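Local coordinates for novel protein similar to vertebrate potassium voltage-gated channel, subfamily H (Eag-related) family (Danio rerio, PDB 3UKN) that probably forms the pore-forming subunit of a voltage-gated potassium channel, this piece being its cytoplasmic C-linker and cyclic nucleotide-binding homology domain, at residues M71-E76 and S93-I98; S126-K131 and N161-T166. All blocks are in the same frame, centred on the assembly; numbering follows the deposited sequence.

Contact 1: M71-E76 and S93-I98; sequences MHLNKE and SLSLII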
ATOM      1  N   MET B  71      -3.632 -16.150  17.868  1.00 46.68           N
ATOM      2  CA  MET B  71      -4.039 -16.474  19.239  1.00 53.49           C
ATOM      3  C   MET B  71      -3.806 -15.340  20.250  1.00 59.18           C
ATOM      4  O   MET B  71      -4.524 -15.241  21.248  1.00 61.46           O
ATOM      5  CB  MET B  71      -3.344 -17.747  19.736  1.00 54.54           C
ATOM      6  CG  MET B  71      -3.971 -19.073  19.300  1.00 52.65           C
ATOM      7  SD  MET B  71      -2.833 -20.438  19.631  1.00 90.27           S
ATOM      8  CE  MET B  71      -3.246 -21.597  18.318  1.00 53.62           C
ATOM      9  N   HIS B  72      -2.804 -14.497  20.007  1.00 37.13           N
ATOM     10  CA  HIS B  72      -2.509 -13.396  20.927  1.00 38.97           C
ATOM     11  C   HIS B  72      -3.292 -12.114  20.621  1.00 51.22           C
ATOM     12  O   HIS B  72      -3.121 -11.092  21.300  1.00 64.51           O
ATOM     13  CB  HIS B  72      -1.011 -13.088  20.945  1.00 44.11           C
ATOM     14  CG  HIS B  72      -0.187 -14.138  21.607  1.00 52.39           C
ATOM     15  ND1 HIS B  72       0.321 -15.234  20.926  1.00 51.87           N
ATOM     16  CD2 HIS B  72       0.222 -14.282  22.891  1.00 56.21           C
ATOM     17  CE1 HIS B  72       0.997 -15.994  21.760  1.00 55.49           C
ATOM     18  NE2 HIS B  72       0.959 -15.437  22.963  1.00 59.72           N
ATOM     19  N   LEU B  73      -4.134 -12.151  19.593  1.00 41.67           N
ATOM     20  CA  LEU B  73      -4.902 -10.959  19.246  1.00 48.56           C
ATOM     21  C   LEU B  73      -6.340 -11.131  19.681  1.00 51.88           C
ATOM     22  O   LEU B  73      -6.924 -12.205  19.501  1.00 56.64           O
ATOM     23  CB  LEU B  73      -4.839 -10.658  17.739  1.00 35.70           C
ATOM     24  CG  LEU B  73      -3.444 -10.542  17.105  1.00 38.85           C
ATOM     25  CD1 LEU B  73      -3.504 -10.174  15.602  1.00 30.79           C
ATOM     26  CD2 LEU B  73      -2.600  -9.550  17.862  1.00 41.61           C
ATOM     27  N   ASN B  74      -6.898 -10.077  20.267  1.00 46.49           N
ATOM     28  CA  ASN B  74      -8.339 -10.010  20.536  1.00 40.62           C
ATOM     29  C   ASN B  74      -8.887  -8.668  20.020  1.00 43.06           C
ATOM     30  O   ASN B  74      -9.185  -7.759  20.797  1.00 56.71           O
ATOM     31  CB  ASN B  74      -8.628 -10.194  22.032  1.00 40.77           C
ATOM     32  N   LYS B  75      -8.985  -8.546  18.698  1.00 37.00           N
ATOM     33  CA  LYS B  75      -9.359  -7.287  18.068  1.00 37.89           C
ATOM     34  C   LYS B  75     -10.826  -6.905  18.296  1.00 36.53           C
ATOM     35  O   LYS B  75     -11.735  -7.636  17.899  1.00 27.74           O
ATOM     36  CB  LYS B  75      -9.052  -7.351  16.568  1.00 37.03           C
ATOM     37  CG  LYS B  75      -7.544  -7.372  16.241  1.00 35.25           C
ATOM     38  CD  LYS B  75      -6.873  -6.070  16.647  1.00 38.38           C
ATOM     39  CE  LYS B  75      -5.390  -6.271  16.921  1.00 52.87           C
ATOM     40  NZ  LYS B  75      -4.711  -4.982  17.229  1.00 52.75           N
ATOM     41  N   GLU B  76     -11.042  -5.741  18.911  1.00 38.28           N
ATOM     42  CA  GLU B  76     -12.379  -5.249  19.231  1.00 44.35           C
ATOM     43  C   GLU B  76     -13.319  -5.269  18.025  1.00 40.60           C
ATOM     44  O   GLU B  76     -14.489  -5.636  18.146  1.00 33.22           O
ATOM     45  CB  GLU B  76     -12.318  -3.840  19.821  1.00 52.00           C
ATOM     46  CG  GLU B  76     -11.738  -3.765  21.228  1.00 66.46           C
ATOM     47  CD  GLU B  76     -10.209  -3.741  21.261  1.00 80.53           C
ATOM     48  OE1 GLU B  76      -9.568  -4.076  20.238  1.00 68.76           O
ATOM     49  OE2 GLU B  76      -9.648  -3.381  22.323  1.00 95.66           O
ATOM     50  N   SER B  93      -7.510 -15.192  10.016  1.00 21.41           N
ATOM     51  CA  SER B  93      -7.143 -14.423   8.819  1.00 21.62           C
ATOM     52  C   SER B  93      -7.533 -12.950   8.932  1.00 24.48           C
ATOM     53  O   SER B  93      -6.715 -12.072   8.718  1.00 30.77           O
ATOM     54  CB  SER B  93      -7.799 -15.030   7.577  1.00 25.63           C
ATOM     55  OG  SER B  93      -7.576 -16.432   7.513  1.00 43.52           O
ATOM     56  N   LEU B  94      -8.786 -12.682   9.282  1.00 27.48           N
ATOM     57  CA  LEU B  94      -9.238 -11.311   9.438  1.00 22.40           C
ATOM     58  C   LEU B  94      -8.443 -10.555  10.479  1.00 20.21           C
ATOM     59  O   LEU B  94      -8.143  -9.369  10.320  1.00 24.81           O
ATOM     60  CB  LEU B  94     -10.730 -11.261   9.806  1.00 25.62           C
ATOM     61  CG  LEU B  94     -11.719 -11.581   8.684  1.00 27.51           C
ATOM     62  CD1 LEU B  94     -13.178 -11.506   9.175  1.00 22.82           C
ATOM     63  CD2 LEU B  94     -11.502 -10.627   7.529  1.00 31.99           C
ATOM     64  N   SER B  95      -8.125 -11.221  11.568  1.00 13.49           N
ATOM     65  CA  SER B  95      -7.504 -10.514  12.679  1.00 33.14           C
ATOM     66  C   SER B  95      -6.097 -10.095  12.304  1.00 27.92           C
ATOM     67  O   SER B  95      -5.580  -9.119  12.842  1.00 28.23           O
ATOM     68  CB  SER B  95      -7.466 -11.376  13.957  1.00 29.82           C
ATOM     69  OG  SER B  95      -6.484 -12.373  13.830  1.00 28.67           O
ATOM     70  N   LEU B  96      -5.482 -10.838  11.387  1.00 28.39           N
ATOM     71  CA  LEU B  96      -4.117 -10.533  10.963  1.00 35.52           C
ATOM     72  C   LEU B  96      -3.987  -9.355   9.968  1.00 36.15           C
ATOM     73  O   LEU B  96      -2.878  -8.888   9.718  1.00 38.61           O
ATOM     74  CB  LEU B  96      -3.436 -11.791  10.407  1.00 36.24           C
ATOM     75  CG  LEU B  96      -3.228 -12.955  11.381  1.00 32.85           C
ATOM     76  CD1 LEU B  96      -2.852 -14.240  10.646  1.00 23.04           C
ATOM     77  CD2 LEU B  96      -2.193 -12.603  12.444  1.00 35.87           C
ATOM     78  N   ILE B  97      -5.103  -8.887   9.403  1.00 33.59           N
ATOM     79  CA  ILE B  97      -5.074  -7.767   8.450  1.00 33.72           C
ATOM     80  C   ILE B  97      -5.764  -6.521   9.019  1.00 39.32           C
ATOM     81  O   ILE B  97      -6.033  -5.561   8.300  1.00 38.21           O
ATOM     82  CB  ILE B  97      -5.713  -8.117   7.049  1.00 22.03           C
ATOM     83  CG1 ILE B  97      -7.224  -8.404   7.178  1.00 24.28           C
ATOM     84  CG2 ILE B  97      -4.951  -9.268   6.350  1.00 24.60           C
ATOM     85  CD1 ILE B  97      -7.952  -8.651   5.839  1.00 17.29           C
ATOM     86  N   ILE B  98      -6.042  -6.536  10.317  1.00 31.85           N
ATOM     87  CA  ILE B  98      -6.676  -5.392  10.961  1.00 31.82           C
ATOM     88  C   ILE B  98      -5.620  -4.358  11.356  1.00 31.48           C
ATOM     89  O   ILE B  98      -4.593  -4.706  11.923  1.00 27.96           O
ATOM     90  CB  ILE B  98      -7.487  -5.824  12.229  1.00 30.44           C
ATOM     91  CG1 ILE B  98      -8.704  -6.658  11.837  1.00 24.84           C
ATOM     92  CG2 ILE B  98      -7.914  -4.617  13.043  1.00 29.27           C
ATOM     93  CD1 ILE B  98      -9.502  -7.109  13.011  1.00 29.56           C
TER
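The backbones of 71-76 and 93-98 come no nearer than 6.5 Å, measured from Lys75 CA to Ser95 CA, and no hydrogen bond joins them, so side chains of the loop bridge the gap, meeting both side chains and a carbonyl oxygen at the end of helix 88-96. Leu73 reaches across with one branch: CG lies anti to its carbonyl carbon (chi1 -54°), which brings CD1 to 3.6 Å from Ser95 O. The same methyl also meets Leu96, CD1 to CD2 at 4.2 Å, although Leu96 starts from a CB directed away from the loop. Lys75 contributes its aliphatic part. Its chain bends at chi2 (-65°) and runs past Ile98 in the opposite direction, with Lys75 CB 3.6 Å from Ile98 CD1 and Lys75 CD 4.0 Å from Ile98 CG2. The methylenes are thus spent on Ile98, while NZ is hydrogen-bonded to NE2 of His28 of the second subunit. Ser95 OG sits between its backbone N and carbonyl carbon (chi1 74°) and bonds back to Arg92 O, a turn earlier in the helix, so that its polarity is satisfied locally beside the Leu73 methyl. Around this contact, which probably lies where the C-linker meets the homology domain, helix 63-71 touches Ser95 and Leu96 through Ala70 and Ile69, and Gln171 of strand 168-174 packs on both Lys75 and Ile98.

Contact 2: S126-K131 and N161-T166; sequences SMEVLK and NVKALT
Strands 127-131 and 161-164 are the two inner strands of a four-stranded antiparallel sheet in the cyclic nucleotide-binding homology domain, a beta-roll of the cupin clan; their short axes run 4.6 Å apart at 158°. Glu128-Lys163 and Leu130-Asn161 are hydrogen-bonded pairs. The Leu130 N to Asn161 O bond, 2.8 Å, is almost straight (178°) and lies in the carbonyl plane, whereas both bonds of the Glu128-Lys163 pair arrive nearly along the C=O axes. Val129 and Val162 lie on the face opposite Glu128, Lys163, Leu130 and Asn161; Met127 CB meets Val162 CG1, and its chain bends at chi3 to set CE against Ala164 CA.

Glu128 is the side chain to follow. Its CB rests against Leu165 CD1 at 3.7 Å, the two side chains crossing at about a right angle. The first torsion puts CG in the crowded position between N and the carbonyl carbon (chi1 55°), where CG stands 3.5 Å from Lys163 O. From there the chain is extended, running alongside Lys163 in the same direction; CD and OE1 have Leu165 CD2 as their neighbour. OE2 at the tip stops 4.1 Å from Lys163 NZ, beyond a salt bridge, and a water spans the interval, donating to OE2 and accepting from NZ. The opposite charges would still be expected to favour the ionised carboxylate. The lysine's CD meets Leu130 CD1 obliquely at 3.5 Å, tighter than usual van der Waals contact.

Outside the pair, Val129 bonds to strand 134-139 and Val162 to strand 108-110. Past strand 161-164 the segments stay joined: Ser126 O accepts from Leu165 N, and Thr166 OG1 from Ser126 N. A second water donates to Glu128 OE2 and, at an unusually short 2.4 Å, to Ala164 O.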
ATOM      1  N   SER B 126     -14.810  10.476  19.520  1.00 35.18           N
ATOM      2  CA  SER B 126     -16.078  10.778  18.891  1.00 43.00           C
ATOM      3  C   SER B 126     -15.853  11.370  17.510  1.00 39.33           C
ATOM      4  O   SER B 126     -14.799  11.941  17.234  1.00 34.08           O
ATOM      5  CB  SER B 126     -16.882  11.735  19.757  1.00 43.85           C
ATOM      6  OG  SER B 126     -17.011  11.208  21.064  1.00 53.03           O
ATOM      7  N   MET B 127     -16.847  11.213  16.641  1.00 42.48           N
ATOM      8  CA  MET B 127     -16.757  11.713  15.278  1.00 41.39           C
ATOM      9  C   MET B 127     -18.127  12.143  14.828  1.00 45.47           C
ATOM     10  O   MET B 127     -19.140  11.649  15.327  1.00 45.27           O
ATOM     11  CB  MET B 127     -16.280  10.612  14.340  1.00 40.75           C
ATOM     12  CG  MET B 127     -15.334   9.626  14.980  1.00 37.49           C
ATOM     13  SD  MET B 127     -14.606   8.592  13.722  1.00 43.51           S
ATOM     14  CE  MET B 127     -13.324   9.685  13.123  1.00 24.96           C
ATOM     15  N   GLU B 128     -18.160  13.052  13.867  1.00 38.05           N
ATOM     16  CA  GLU B 128     -19.425  13.495  13.301  1.00 50.58           C
ATOM     17  C   GLU B 128     -19.551  13.006  11.860  1.00 47.66           C
ATOM     18  O   GLU B 128     -18.552  12.947  11.139  1.00 43.37           O
ATOM     19  CB  GLU B 128     -19.512  15.023  13.358  1.00 50.16           C
ATOM     20  CG  GLU B 128     -18.339  15.727  12.685  1.00 55.03           C
ATOM     21  CD  GLU B 128     -18.389  17.245  12.824  1.00 63.84           C
ATOM     22  OE1 GLU B 128     -19.421  17.781  13.284  1.00 70.54           O
ATOM     23  OE2 GLU B 128     -17.386  17.904  12.469  1.00 67.86           O
ATOM     24  N   VAL B 129     -20.759  12.621  11.453  1.00 36.79           N
ATOM     25  CA  VAL B 129     -21.060  12.468  10.025  1.00 39.52           C
ATOM     26  C   VAL B 129     -21.623  13.805   9.523  1.00 48.95           C
ATOM     27  O   VAL B 129     -22.524  14.372  10.136  1.00 54.02           O
ATOM     28  CB  VAL B 129     -22.068  11.339   9.746  1.00 43.59           C
ATOM     29  CG1 VAL B 129     -22.277  11.158   8.245  1.00 43.23           C
ATOM     30  CG2 VAL B 129     -21.604  10.025  10.369  1.00 41.72           C
ATOM     31  N   LEU B 130     -21.055  14.316   8.433  1.00 37.95           N
ATOM     32  CA  LEU B 130     -21.452  15.598   7.846  1.00 44.41           C
ATOM     33  C   LEU B 130     -21.784  15.391   6.385  1.00 45.63           C
ATOM     34  O   LEU B 130     -20.915  15.026   5.600  1.00 45.18           O
ATOM     35  CB  LEU B 130     -20.300  16.609   7.898  1.00 50.76           C
ATOM     36  CG  LEU B 130     -19.701  17.086   9.220  1.00 60.90           C
ATOM     37  CD1 LEU B 130     -18.720  18.192   8.937  1.00 67.85           C
ATOM     38  CD2 LEU B 130     -20.779  17.596  10.144  1.00 73.11           C
ATOM     39  N   LYS B 131     -23.036  15.627   6.008  1.00 52.04           N
ATOM     40  CA  LYS B 131     -23.402  15.642   4.596  1.00 56.13           C
ATOM     41  C   LYS B 131     -23.697  17.083   4.211  1.00 60.00           C
ATOM     42  O   LYS B 131     -24.532  17.732   4.837  1.00 60.35           O
ATOM     43  CB  LYS B 131     -24.612  14.747   4.344  1.00 55.59           C
ATOM     44  CG  LYS B 131     -24.922  14.519   2.872  1.00 58.79           C
ATOM     45  CD  LYS B 131     -26.096  13.568   2.701  1.00 53.21           C
ATOM     46  N   ASN B 161     -19.151  13.230   4.558  1.00 37.36           N
ATOM     47  CA  ASN B 161     -17.859  13.358   5.213  1.00 33.42           C
ATOM     48  C   ASN B 161     -17.953  12.747   6.614  1.00 34.58           C
ATOM     49  O   ASN B 161     -19.017  12.824   7.258  1.00 37.13           O
ATOM     50  CB  ASN B 161     -17.446  14.837   5.342  1.00 45.23           C
ATOM     51  CG  ASN B 161     -17.560  15.603   4.036  1.00 51.91           C
ATOM     52  OD1 ASN B 161     -16.832  15.332   3.082  1.00 55.15           O
ATOM     53  ND2 ASN B 161     -18.463  16.576   3.993  1.00 52.36           N
ATOM     54  N   VAL B 162     -16.867  12.137   7.084  1.00 43.93           N
ATOM     55  CA  VAL B 162     -16.772  11.758   8.492  1.00 37.59           C
ATOM     56  C   VAL B 162     -15.541  12.405   9.092  1.00 37.11           C
ATOM     57  O   VAL B 162     -14.419  12.141   8.652  1.00 37.34           O
ATOM     58  CB  VAL B 162     -16.639  10.229   8.738  1.00 34.43           C
ATOM     59  CG1 VAL B 162     -16.514   9.978  10.242  1.00 26.50           C
ATOM     60  CG2 VAL B 162     -17.821   9.446   8.161  1.00 32.61           C
ATOM     61  N   LYS B 163     -15.751  13.232  10.107  1.00 33.59           N
ATOM     62  CA  LYS B 163     -14.676  14.012  10.705  1.00 31.35           C
ATOM     63  C   LYS B 163     -14.543  13.672  12.188  1.00 37.96           C
ATOM     64  O   LYS B 163     -15.543  13.586  12.889  1.00 45.80           O
ATOM     65  CB  LYS B 163     -14.992  15.500  10.571  1.00 37.95           C
ATOM     66  CG  LYS B 163     -14.902  16.064   9.158  1.00 49.10           C
ATOM     67  CD  LYS B 163     -15.294  17.537   9.134  1.00 54.51           C
ATOM     68  CE  LYS B 163     -14.413  18.369  10.068  1.00 49.68           C
ATOM     69  NZ  LYS B 163     -14.740  19.823  10.012  1.00 54.58           N
ATOM     70  N   ALA B 164     -13.320  13.480  12.666  1.00 40.73           N
ATOM     71  CA  ALA B 164     -13.101  13.298  14.093  1.00 33.75           C
ATOM     72  C   ALA B 164     -13.549  14.556  14.808  1.00 36.37           C
ATOM     73  O   ALA B 164     -13.378  15.662  14.297  1.00 39.41           O
ATOM     74  CB  ALA B 164     -11.628  13.025  14.383  1.00 32.55           C
ATOM     75  N   LEU B 165     -14.137  14.388  15.984  1.00 45.30           N
ATOM     76  CA  LEU B 165     -14.522  15.524  16.814  1.00 45.75           C
ATOM     77  C   LEU B 165     -13.528  15.672  17.947  1.00 42.56           C
ATOM     78  O   LEU B 165     -13.186  16.783  18.347  1.00 44.66           O
ATOM     79  CB  LEU B 165     -15.918  15.316  17.392  1.00 49.75           C
ATOM     80  CG  LEU B 165     -17.060  15.670  16.454  1.00 53.46           C
ATOM     81  CD1 LEU B 165     -18.334  14.973  16.906  1.00 60.73           C
ATOM     82  CD2 LEU B 165     -17.224  17.182  16.428  1.00 45.64           C
ATOM     83  N   THR B 166     -13.089  14.533  18.473  1.00 41.43           N
ATOM     84  CA  THR B 166     -12.029  14.493  19.468  1.00 42.43           C
ATOM     85  C   THR B 166     -10.906  13.617  18.915  1.00 46.86           C
ATOM     86  O   THR B 166     -10.995  13.106  17.784  1.00 40.29           O
ATOM     87  CB  THR B 166     -12.533  13.914  20.813  1.00 44.17           C
ATOM     88  OG1 THR B 166     -12.721  12.495  20.701  1.00 43.59           O
ATOM     89  CG2 THR B 166     -13.860  14.564  21.214  1.00 44.07           C
TER
HETATM   90  O   HOH W   1     -17.136  20.551  11.003  1.00 47.07           O
HETATM   91  O   HOH W   2     -14.599  17.593  13.550  1.00 49.24           O

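Contacts 1 and 2 lie on opposite sides of the chain's centre, their own centres 26 Å apart and their nearest atoms about 14 Å apart, so neither touches the other. They follow in series along the chain, contact 1 closing before contact 2 opens. Strand 168-174 is a shared neighbour: Gln171 and Ile173 pack on 93-98, while Cys168 and Leu170 of the same strand meet Met127 of contact 2. They differ in their surroundings in the assembly. Contact 1 reaches the second subunit, whereas no other chain of the assembly touches 126-131 or 161-166, which join two strands within a single sheet.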